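Lipase-esterase related protein (Clostridium acetobutylicum, PDB 3E0X) is of uncertain function but adopts the alpha/beta hydrolase fold and is probably a lipase- or esterase-like hydrolase. Local coordinates at residues Y7-K13 / E40-L46; I67-A71 / G100-L106; F128-Y133 / L172-K176. One frame throughout, in Å; residues are numbered along the deposited sequence.

In the fold
All three contacts are partly buried, each combining buried residues with exposed ones, and they share no helix or strand. Contact 1 lies at one border of the central sheet and is held mainly by backbone hydrogen bonds. Contact 2 joins two helices of the alpha/beta framework, 63-76 and 93-102, by an apolar centre and one salt bridge; strand 43-47 of contact 1 precedes helix 63-76 in the chain. Contact 3, with centre about 33 Å from that of contact 1 and on the opposite side of the chain's centre, packs two helices of the helical insertion between strands 109-115 and 191-196, mostly by hydrophobic side chains, and brings the Leu172 side chain about 5 Å from ortho-xylene.

Contact 1: residues Y7-K13 / E40-L46; sequences YVHVGNK and EDYNCIL
Strands 7-11 and 43-46 run antiparallel, their axes 4.7 Å apart at closest approach and 161° between directions, with extended backbones. Val8 faces Leu46 and Val10 faces Cys44 as hydrogen-bonded pairs; His9-Ile45 (CA-CA 4.7 Å) and Gly11-Asn43 are non-hydrogen-bonded pairs. Both amides and carbonyls of the first two pairs are satisfied across the gap: Val8 N to Leu46 O 2.9 Å, Leu46 N to Val8 O 2.8 Å, Val10 N to Cys44 O 2.9 Å and Cys44 N to Val10 O 2.9 Å. Asn12 N continues the series to Tyr42 O at 2.9 Å. Strand 7-11 is the antiparallel edge strand of the alpha/beta hydrolase sheet. Its partner is internal: the backbones of Asn43 and Ile45 turn their hydrogen bonds the other way, to Asn17, Leu19 and Phe21 on and beside the parallel strand 18-22. The side chain of Asn43 (chi1 t) is satisfied twice, OD1 accepting from His9 NE2 at 2.7 Å and ND2 bonding to Thr18 OG1; His9, also t, stands its ring on the face of Ile45 and meets OD1 at the edge. Asn12 ND2 gives a weak 3.3 Å bond to Asp41 O, while Asn12 OD1 is taken by Lys14. Gly11 (phi 82°, psi -158°) sits where a CB would clash with Tyr42 O. On the face bearing Val8, Val10, Cys44 and Leu46, Val10 CG2 (chi1 m) touches Cys44 CB and Leu46 CD1, each at 3.7 Å. On the face of His9 and Ile45, Tyr7, with chi1 p, brings CD1 to 3.8 Å from Ile45 CG2.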
loop_
_atom_site.group_PDB
_atom_site.type_symbol
_atom_site.label_atom_id
_atom_site.label_comp_id
_atom_site.label_asym_id
_atom_site.label_seq_id
_atom_site.Cartn_x
_atom_site.Cartn_y
_atom_site.Cartn_z
ATOM N N TYR A 7 14.319 2.516 4.911
ATOM C CA TYR A 7 13.851 1.350 4.196
ATOM C C TYR A 7 14.640 0.135 4.672
ATOM O O TYR A 7 15.724 0.263 5.285
ATOM C CB TYR A 7 14.030 1.499 2.679
ATOM C CG TYR A 7 15.475 1.523 2.243
ATOM C CD1 TYR A 7 16.121 0.358 1.835
ATOM C CD2 TYR A 7 16.197 2.706 2.256
ATOM C CE1 TYR A 7 17.480 0.370 1.449
ATOM C CE2 TYR A 7 17.527 2.738 1.856
ATOM C CZ TYR A 7 18.165 1.568 1.458
ATOM O OH TYR A 7 19.501 1.611 1.070
ATOM N N VAL A 8 14.089 -1.025 4.353
ATOM C CA VAL A 8 14.725 -2.327 4.566
ATOM C C VAL A 8 14.957 -2.970 3.192
ATOM O O VAL A 8 14.056 -2.919 2.330
ATOM C CB VAL A 8 13.824 -3.232 5.454
ATOM C CG1 VAL A 8 14.345 -4.652 5.488
ATOM C CG2 VAL A 8 13.765 -2.689 6.879
ATOM N N HIS A 9 16.106 -3.612 3.016
ATOM C CA HIS A 9 16.510 -4.154 1.729
ATOM C C HIS A 9 16.756 -5.649 1.892
ATOM O O HIS A 9 17.665 -6.058 2.631
ATOM C CB HIS A 9 17.799 -3.434 1.347
ATOM C CG HIS A 9 18.179 -3.574 -0.088
ATOM N ND1 HIS A 9 19.386 -3.121 -0.574
ATOM C CD2 HIS A 9 17.517 -4.106 -1.147
ATOM C CE1 HIS A 9 19.460 -3.387 -1.867
ATOM N NE2 HIS A 9 18.331 -3.965 -2.247
ATOM N N VAL A 10 15.927 -6.461 1.235
ATOM C CA VAL A 10 15.982 -7.922 1.382
ATOM C C VAL A 10 15.804 -8.613 0.028
ATOM O O VAL A 10 15.606 -7.949 -1.007
ATOM C CB VAL A 10 14.907 -8.445 2.364
ATOM C CG1 VAL A 10 15.195 -7.904 3.730
ATOM C CG2 VAL A 10 13.509 -8.048 1.898
ATOM N N GLY A 11 15.852 -9.940 0.033
ATOM C CA GLY A 11 15.697 -10.696 -1.195
ATOM C C GLY A 11 16.975 -10.809 -2.013
ATOM O O GLY A 11 18.087 -10.687 -1.501
ATOM N N ASN A 12 16.804 -11.062 -3.299
ATOM C CA ASN A 12 17.920 -11.244 -4.203
ATOM C C ASN A 12 18.308 -9.881 -4.741
ATOM O O ASN A 12 17.700 -9.357 -5.694
ATOM C CB ASN A 12 17.466 -12.205 -5.301
ATOM C CG ASN A 12 18.476 -12.358 -6.381
ATOM O OD1 ASN A 12 19.622 -11.960 -6.213
ATOM N ND2 ASN A 12 18.040 -12.877 -7.530
ATOM N N LYS A 13 19.314 -9.276 -4.119
ATOM C CA LYS A 13 19.600 -7.867 -4.373
ATOM C C LYS A 13 20.116 -7.615 -5.780
ATOM O O LYS A 13 20.098 -6.472 -6.257
ATOM C CB LYS A 13 20.550 -7.317 -3.316
ATOM C CG LYS A 13 19.921 -7.326 -1.937
ATOM C CD LYS A 13 20.881 -6.747 -0.914
ATOM C CE LYS A 13 20.260 -6.741 0.466
ATOM N NZ LYS A 13 21.238 -6.216 1.454
ATOM N N GLU A 40 11.417 -13.684 -2.493
ATOM C CA GLU A 40 12.863 -13.681 -2.236
ATOM C C GLU A 40 13.728 -13.692 -3.473
ATOM O O GLU A 40 14.925 -13.369 -3.389
ATOM C CB GLU A 40 13.229 -14.855 -1.320
ATOM C CG GLU A 40 12.904 -14.568 0.103
ATOM C CD GLU A 40 13.452 -15.608 1.044
ATOM O OE1 GLU A 40 14.530 -16.175 0.744
ATOM O OE2 GLU A 40 12.798 -15.835 2.089
ATOM N N ASP A 41 13.146 -14.010 -4.626
ATOM C CA ASP A 41 13.897 -14.028 -5.878
ATOM C C ASP A 41 14.047 -12.629 -6.479
ATOM O O ASP A 41 14.743 -12.442 -7.494
ATOM C CB ASP A 41 13.245 -14.967 -6.913
ATOM C CG ASP A 41 13.548 -16.449 -6.648
ATOM O OD1 ASP A 41 14.603 -16.748 -6.059
ATOM O OD2 ASP A 41 12.737 -17.323 -7.039
ATOM N N TYR A 42 13.381 -11.657 -5.859
ATOM C CA TYR A 42 13.396 -10.283 -6.354
ATOM C C TYR A 42 14.159 -9.348 -5.432
ATOM O O TYR A 42 14.450 -9.678 -4.285
ATOM C CB TYR A 42 11.968 -9.796 -6.507
ATOM C CG TYR A 42 11.095 -10.752 -7.279
ATOM C CD1 TYR A 42 11.436 -11.162 -8.571
ATOM C CD2 TYR A 42 9.932 -11.264 -6.715
ATOM C CE1 TYR A 42 10.631 -12.047 -9.286
ATOM C CE2 TYR A 42 9.120 -12.138 -7.415
ATOM C CZ TYR A 42 9.470 -12.527 -8.696
ATOM O OH TYR A 42 8.627 -13.390 -9.354
ATOM N N ASN A 43 14.511 -8.174 -5.954
ATOM C CA ASN A 43 15.255 -7.187 -5.198
ATOM C C ASN A 43 14.219 -6.366 -4.439
ATOM O O ASN A 43 13.563 -5.519 -5.032
ATOM C CB ASN A 43 16.083 -6.324 -6.153
ATOM C CG ASN A 43 16.822 -5.222 -5.445
ATOM O OD1 ASN A 43 17.301 -5.406 -4.327
ATOM N ND2 ASN A 43 16.923 -4.061 -6.096
ATOM N N CYS A 44 14.048 -6.648 -3.146
ATOM C CA CYS A 44 12.922 -6.092 -2.385
ATOM C C CYS A 44 13.350 -4.920 -1.517
ATOM O O CYS A 44 14.262 -5.035 -0.671
ATOM C CB CYS A 44 12.287 -7.168 -1.493
ATOM S SG CYS A 44 11.556 -8.567 -2.385
ATOM N N ILE A 45 12.654 -3.802 -1.691
ATOM C CA ILE A 45 12.924 -2.584 -0.934
ATOM C C ILE A 45 11.617 -2.221 -0.246
ATOM O O ILE A 45 10.613 -2.018 -0.907
ATOM C CB ILE A 45 13.397 -1.419 -1.870
ATOM C CG1 ILE A 45 14.665 -1.829 -2.652
ATOM C CG2 ILE A 45 13.690 -0.182 -1.062
ATOM C CD1 ILE A 45 15.012 -0.897 -3.859
ATOM N N LEU A 46 11.631 -2.179 1.082
ATOM C CA LEU A 46 10.403 -1.899 1.841
ATOM C C LEU A 46 10.588 -0.575 2.538
ATOM O O LEU A 46 11.493 -0.429 3.333
ATOM C CB LEU A 46 10.090 -3.036 2.834
ATOM C CG LEU A 46 9.954 -4.349 2.034
ATOM C CD1 LEU A 46 11.227 -5.160 2.126
ATOM C CD2 LEU A 46 8.719 -5.167 2.413
#

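Contact 2: residues I67-A71 / G100-L106; sequences IDNVA and GVALKKL
At the apolar centre, Val101 (chi1 t) sends CG2 against the helical segment 67-71, 4.0 Å from Val70 CG1, 4.1 Å from Ile67 CG2 and 3.9 Å from Ile67 O. Ile67 and Val101 also have the nearest CA atoms, 5.7 Å apart. The close approach is consistent with glycine at 100: Ile67, in the m,t rotamer, extends over Gly100 until CD1 lies 3.6 Å from Gly100 CA, where a CB on residue 100 would clash with the same methyl. One helical turn along, Ala71 points toward the other segment and receives Leu106 (m,t), Ala71 CB to Leu106 CD1 being 4.0 Å. The two elements are neighbouring helices of the alpha/beta hydrolase framework. Helix 63-76 belongs to the crossover from strand 43-47 to strand 86-91, and helix 93-102 follows strand 86-91 through a GxSxG sequence consistent with a nucleophile elbow. Residues 67-71 are regular helix, with Ala71 N bonded to Ile67 O at 2.9 Å. On the other side, the chain passes from helix 93-102 through a type I turn from Ala102 to Lys105 (Lys105 N to Ala102 O, 3.1 Å), Lys105 taking positive phi (60°) before Leu106 takes extended angles and reaches Ala71. Further out, Lys104 (m,m,t,t) lays its aliphatic part over the seam, CE 3.7 Å from Ile67 CG2 and CG 4.3 Å from Ala71 CB. At the exposed edge its NZ forms a hydrogen-bonded salt bridge of 2.8 Å with OD1 of Asp68 (chi1 m).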
loop_
_atom_site.group_PDB
_atom_site.type_symbol
_atom_site.label_atom_id
_atom_site.label_comp_id
_atom_site.label_asym_id
_atom_site.label_seq_id
_atom_site.Cartn_x
_atom_site.Cartn_y
_atom_site.Cartn_z
ATOM N N ILE A 67 2.846 10.795 -1.945
ATOM C CA ILE A 67 3.251 10.591 -3.348
ATOM C C ILE A 67 4.556 11.338 -3.646
ATOM O O ILE A 67 5.497 10.741 -4.179
ATOM C CB ILE A 67 2.114 11.028 -4.325
ATOM C CG1 ILE A 67 0.891 10.090 -4.230
ATOM C CG2 ILE A 67 2.630 11.164 -5.746
ATOM C CD1 ILE A 67 -0.389 10.688 -4.827
ATOM N N ASP A 68 4.626 12.606 -3.233
ATOM C CA ASP A 68 5.845 13.391 -3.435
ATOM C C ASP A 68 7.037 12.784 -2.690
ATOM O O ASP A 68 8.152 12.728 -3.216
ATOM C CB ASP A 68 5.617 14.839 -3.013
ATOM C CG ASP A 68 4.689 15.586 -3.961
ATOM O OD1 ASP A 68 4.398 15.060 -5.053
ATOM O OD2 ASP A 68 4.247 16.710 -3.596
ATOM N N ASN A 69 6.809 12.301 -1.471
ATOM C CA ASN A 69 7.898 11.686 -0.718
ATOM C C ASN A 69 8.418 10.429 -1.412
ATOM O O ASN A 69 9.637 10.186 -1.445
ATOM C CB ASN A 69 7.470 11.291 0.697
ATOM C CG ASN A 69 7.101 12.471 1.600
ATOM O OD1 ASN A 69 7.443 13.648 1.376
ATOM N ND2 ASN A 69 6.414 12.124 2.660
ATOM N N VAL A 70 7.494 9.597 -1.885
ATOM C CA VAL A 70 7.880 8.329 -2.511
ATOM C C VAL A 70 8.560 8.579 -3.850
ATOM O O VAL A 70 9.553 7.917 -4.174
ATOM C CB VAL A 70 6.692 7.344 -2.619
ATOM C CG1 VAL A 70 7.098 6.118 -3.404
ATOM C CG2 VAL A 70 6.238 6.949 -1.209
ATOM N N ALA A 71 8.066 9.550 -4.619
ATOM C CA ALA A 71 8.729 9.896 -5.875
ATOM C C ALA A 71 10.158 10.415 -5.620
ATOM O O ALA A 71 11.093 10.036 -6.334
ATOM C CB ALA A 71 7.898 10.909 -6.697
ATOM N N GLY A 100 -0.670 7.232 -7.550
ATOM C CA GLY A 100 -0.235 8.622 -7.710
ATOM C C GLY A 100 1.196 8.721 -8.243
ATOM O O GLY A 100 1.525 9.594 -9.054
ATOM N N VAL A 101 2.066 7.821 -7.787
ATOM C CA VAL A 101 3.457 7.791 -8.282
ATOM C C VAL A 101 3.506 7.406 -9.762
ATOM O O VAL A 101 4.289 7.987 -10.538
ATOM C CB VAL A 101 4.364 6.882 -7.429
ATOM C CG1 VAL A 101 5.776 6.851 -8.018
ATOM C CG2 VAL A 101 4.409 7.445 -6.015
ATOM N N ALA A 102 2.661 6.463 -10.161
ATOM C CA ALA A 102 2.591 6.097 -11.577
ATOM C C ALA A 102 2.314 7.349 -12.418
ATOM O O ALA A 102 2.874 7.511 -13.502
ATOM C CB ALA A 102 1.494 5.064 -11.797
ATOM N N LEU A 103 1.467 8.247 -11.908
ATOM C CA LEU A 103 1.100 9.477 -12.648
ATOM C C LEU A 103 2.245 10.485 -12.740
ATOM O O LEU A 103 2.170 11.411 -13.557
ATOM C CB LEU A 103 -0.127 10.121 -12.002
ATOM C CG LEU A 103 -1.386 9.296 -12.243
ATOM C CD1 LEU A 103 -2.506 9.664 -11.279
ATOM C CD2 LEU A 103 -1.842 9.486 -13.715
ATOM N N LYS A 104 3.305 10.307 -11.950
ATOM C CA LYS A 104 4.490 11.156 -12.062
ATOM C C LYS A 104 5.360 10.771 -13.254
ATOM O O LYS A 104 6.285 11.519 -13.607
ATOM C CB LYS A 104 5.337 11.085 -10.782
ATOM C CG LYS A 104 4.648 11.598 -9.502
ATOM C CD LYS A 104 4.565 13.102 -9.478
ATOM C CE LYS A 104 4.124 13.608 -8.109
ATOM N NZ LYS A 104 4.549 15.013 -7.879
ATOM N N LYS A 105 5.110 9.586 -13.827
ATOM C CA LYS A 105 5.792 9.147 -15.068
ATOM C C LYS A 105 7.313 9.086 -14.863
ATOM O O LYS A 105 8.101 9.554 -15.711
ATOM C CB LYS A 105 5.466 10.085 -16.253
ATOM C CG LYS A 105 3.999 10.418 -16.460
ATOM C CD LYS A 105 3.160 9.182 -16.517
ATOM C CE LYS A 105 1.724 9.488 -16.991
ATOM N NZ LYS A 105 1.699 10.002 -18.388
ATOM N N LEU A 106 7.738 8.517 -13.728
ATOM C CA LEU A 106 9.169 8.327 -13.465
ATOM C C LEU A 106 9.733 7.296 -14.429
ATOM O O LEU A 106 9.079 6.286 -14.686
ATOM C CB LEU A 106 9.388 7.903 -11.999
ATOM C CG LEU A 106 8.807 8.869 -10.966
ATOM C CD1 LEU A 106 9.092 8.333 -9.545
ATOM C CD2 LEU A 106 9.381 10.275 -11.178
#

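Contact 3: residues F128-Y133 / L172-K176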
loop_
_atom_site.group_PDB
_atom_site.type_symbol
_atom_site.label_atom_id
_atom_site.label_comp_id
_atom_site.label_asym_id
_atom_site.label_seq_id
_atom_site.Cartn_x
_atom_site.Cartn_y
_atom_site.Cartn_z
ATOM N N PHE A 128 -17.831 5.148 11.546
ATOM C CA PHE A 128 -16.396 5.006 11.788
ATOM C C PHE A 128 -15.647 6.308 11.499
ATOM O O PHE A 128 -14.823 6.751 12.305
ATOM C CB PHE A 128 -15.859 3.869 10.932
ATOM C CG PHE A 128 -14.386 3.617 11.075
ATOM C CD1 PHE A 128 -13.849 3.188 12.278
ATOM C CD2 PHE A 128 -13.549 3.741 9.973
ATOM C CE1 PHE A 128 -12.522 2.915 12.405
ATOM C CE2 PHE A 128 -12.176 3.476 10.088
ATOM C CZ PHE A 128 -11.659 3.048 11.312
HETATM N N MSE A 129 -15.907 6.899 10.338
HETATM C CA MSE A 129 -15.224 8.128 9.975
HETATM C C MSE A 129 -15.644 9.307 10.832
HETATM O O MSE A 129 -14.837 10.188 11.097
HETATM C CB MSE A 129 -15.375 8.439 8.490
HETATM C CG MSE A 129 -14.680 7.403 7.593
HETATM SE SE MSE A 129 -12.765 7.238 8.018
HETATM C CE MSE A 129 -12.250 9.100 7.712
ATOM N N GLU A 130 -16.900 9.349 11.278
ATOM C CA GLU A 130 -17.332 10.386 12.230
ATOM C C GLU A 130 -16.473 10.322 13.486
ATOM O O GLU A 130 -16.020 11.341 14.000
ATOM C CB GLU A 130 -18.813 10.222 12.598
ATOM C CG GLU A 130 -19.324 11.237 13.622
ATOM C CD GLU A 130 -19.708 12.583 13.002
ATOM O OE1 GLU A 130 -20.037 12.617 11.793
ATOM O OE2 GLU A 130 -19.702 13.602 13.729
ATOM N N LYS A 131 -16.279 9.108 13.991
ATOM C CA LYS A 131 -15.405 8.932 15.159
ATOM C C LYS A 131 -14.000 9.443 14.873
ATOM O O LYS A 131 -13.416 10.135 15.709
ATOM C CB LYS A 131 -15.367 7.476 15.638
ATOM C CG LYS A 131 -16.728 7.000 16.166
ATOM C CD LYS A 131 -16.792 5.486 16.300
ATOM C CE LYS A 131 -18.228 4.982 16.533
ATOM N NZ LYS A 131 -18.291 3.505 16.576
ATOM N N ILE A 132 -13.457 9.107 13.699
ATOM C CA ILE A 132 -12.113 9.531 13.314
ATOM C C ILE A 132 -12.034 11.066 13.326
ATOM O O ILE A 132 -11.054 11.647 13.823
ATOM C CB ILE A 132 -11.744 8.974 11.898
ATOM C CG1 ILE A 132 -11.529 7.443 11.917
ATOM C CG2 ILE A 132 -10.481 9.677 11.289
ATOM C CD1 ILE A 132 -10.408 6.967 12.815
ATOM N N TYR A 133 -13.047 11.721 12.752
ATOM C CA TYR A 133 -13.092 13.190 12.767
ATOM C C TYR A 133 -13.151 13.766 14.168
ATOM O O TYR A 133 -12.762 14.933 14.379
ATOM C CB TYR A 133 -14.255 13.751 11.947
ATOM C CG TYR A 133 -14.093 13.514 10.479
ATOM C CD1 TYR A 133 -12.867 13.748 9.847
ATOM C CD2 TYR A 133 -15.164 13.057 9.713
ATOM C CE1 TYR A 133 -12.708 13.535 8.516
ATOM C CE2 TYR A 133 -15.008 12.822 8.365
ATOM C CZ TYR A 133 -13.767 13.081 7.774
ATOM O OH TYR A 133 -13.561 12.878 6.439
ATOM N N LEU A 172 -6.275 7.882 7.843
ATOM C CA LEU A 172 -7.658 7.635 7.393
ATOM C C LEU A 172 -8.311 8.906 6.861
ATOM O O LEU A 172 -9.084 8.849 5.899
ATOM C CB LEU A 172 -8.507 7.016 8.508
ATOM C CG LEU A 172 -8.161 5.563 8.839
ATOM C CD1 LEU A 172 -8.836 5.107 10.127
ATOM C CD2 LEU A 172 -8.463 4.616 7.679
ATOM N N ILE A 173 -7.975 10.053 7.456
ATOM C CA ILE A 173 -8.442 11.334 6.918
ATOM C C ILE A 173 -7.835 11.560 5.522
ATOM O O ILE A 173 -8.555 11.966 4.590
ATOM C CB ILE A 173 -8.130 12.518 7.895
ATOM C CG1 ILE A 173 -8.989 12.355 9.163
ATOM C CG2 ILE A 173 -8.330 13.858 7.200
ATOM C CD1 ILE A 173 -8.641 13.297 10.329
ATOM N N ALA A 174 -6.533 11.270 5.365
ATOM C CA ALA A 174 -5.900 11.395 4.037
ATOM C C ALA A 174 -6.639 10.509 3.028
ATOM O O ALA A 174 -6.897 10.929 1.871
ATOM C CB ALA A 174 -4.421 11.021 4.115
ATOM N N CYS A 175 -7.034 9.306 3.475
ATOM C CA CYS A 175 -7.757 8.407 2.563
ATOM C C CYS A 175 -9.134 8.918 2.203
ATOM O O CYS A 175 -9.559 8.802 1.048
ATOM C CB CYS A 175 -7.874 7.012 3.164
ATOM S SG CYS A 175 -6.301 6.115 3.159
ATOM N N LYS A 176 -9.836 9.502 3.174
ATOM C CA LYS A 176 -11.158 10.030 2.882
ATOM C C LYS A 176 -11.075 11.235 1.915
ATOM O O LYS A 176 -12.013 11.478 1.147
ATOM C CB LYS A 176 -11.903 10.398 4.165
ATOM C CG LYS A 176 -13.259 10.998 3.868
ATOM C CD LYS A 176 -14.209 11.021 5.035
ATOM C CE LYS A 176 -15.482 11.731 4.564
ATOM N NZ LYS A 176 -16.135 12.562 5.601
#
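Two helices of the helical insertion that follows strand 109-115, in the position of the cap or lid of many alpha/beta hydrolases, cross here at -122° with their axes 10.8 Å apart. The nearest CA atoms of the two segments are those of Ile132 and Ile173, 7.6 Å apart. Leu172 is the main bump on its helix. It points toward 128-133 and pushes CD1 into a notch lined by Phe128 and Ile132, 3.7 Å from Phe128 CZ and 3.6 Å from Ile132 CD1, while its CB lies 4.3 Å from the selenium of Met129. The fit is reciprocal. Selenomethionine Met129, curled by chi angles that are all m, places its CE in the hollow between Leu172 and Lys176 of the facing helix, 3.7 Å from Leu172 O and 3.8 Å from Lys176 CB. Ile173 is a second bump: its CG1 lies beside Ile132 CG2 at 3.7 Å and reaches Tyr133 CE1 at 4.0 Å, so that it slots between these two side chains. The Leu172 side chain lies about 5 Å from the bound ortho-xylene, near the ligand pocket, and the Phe128 ring also meets that of Tyr141. Toward solvent, the Tyr133 side chain leans across the gap, and the extended Lys176 runs out to meet it. In the Tyr133 conformer given, one of two, OH and Lys176 CD are 2.4 Å apart, too short for a real contact, so it and this Lys176 placement are probably not occupied together; as deposited, Lys176 NZ donates a 2.7 Å hydrogen bond to Tyr133 OH at the ring edge.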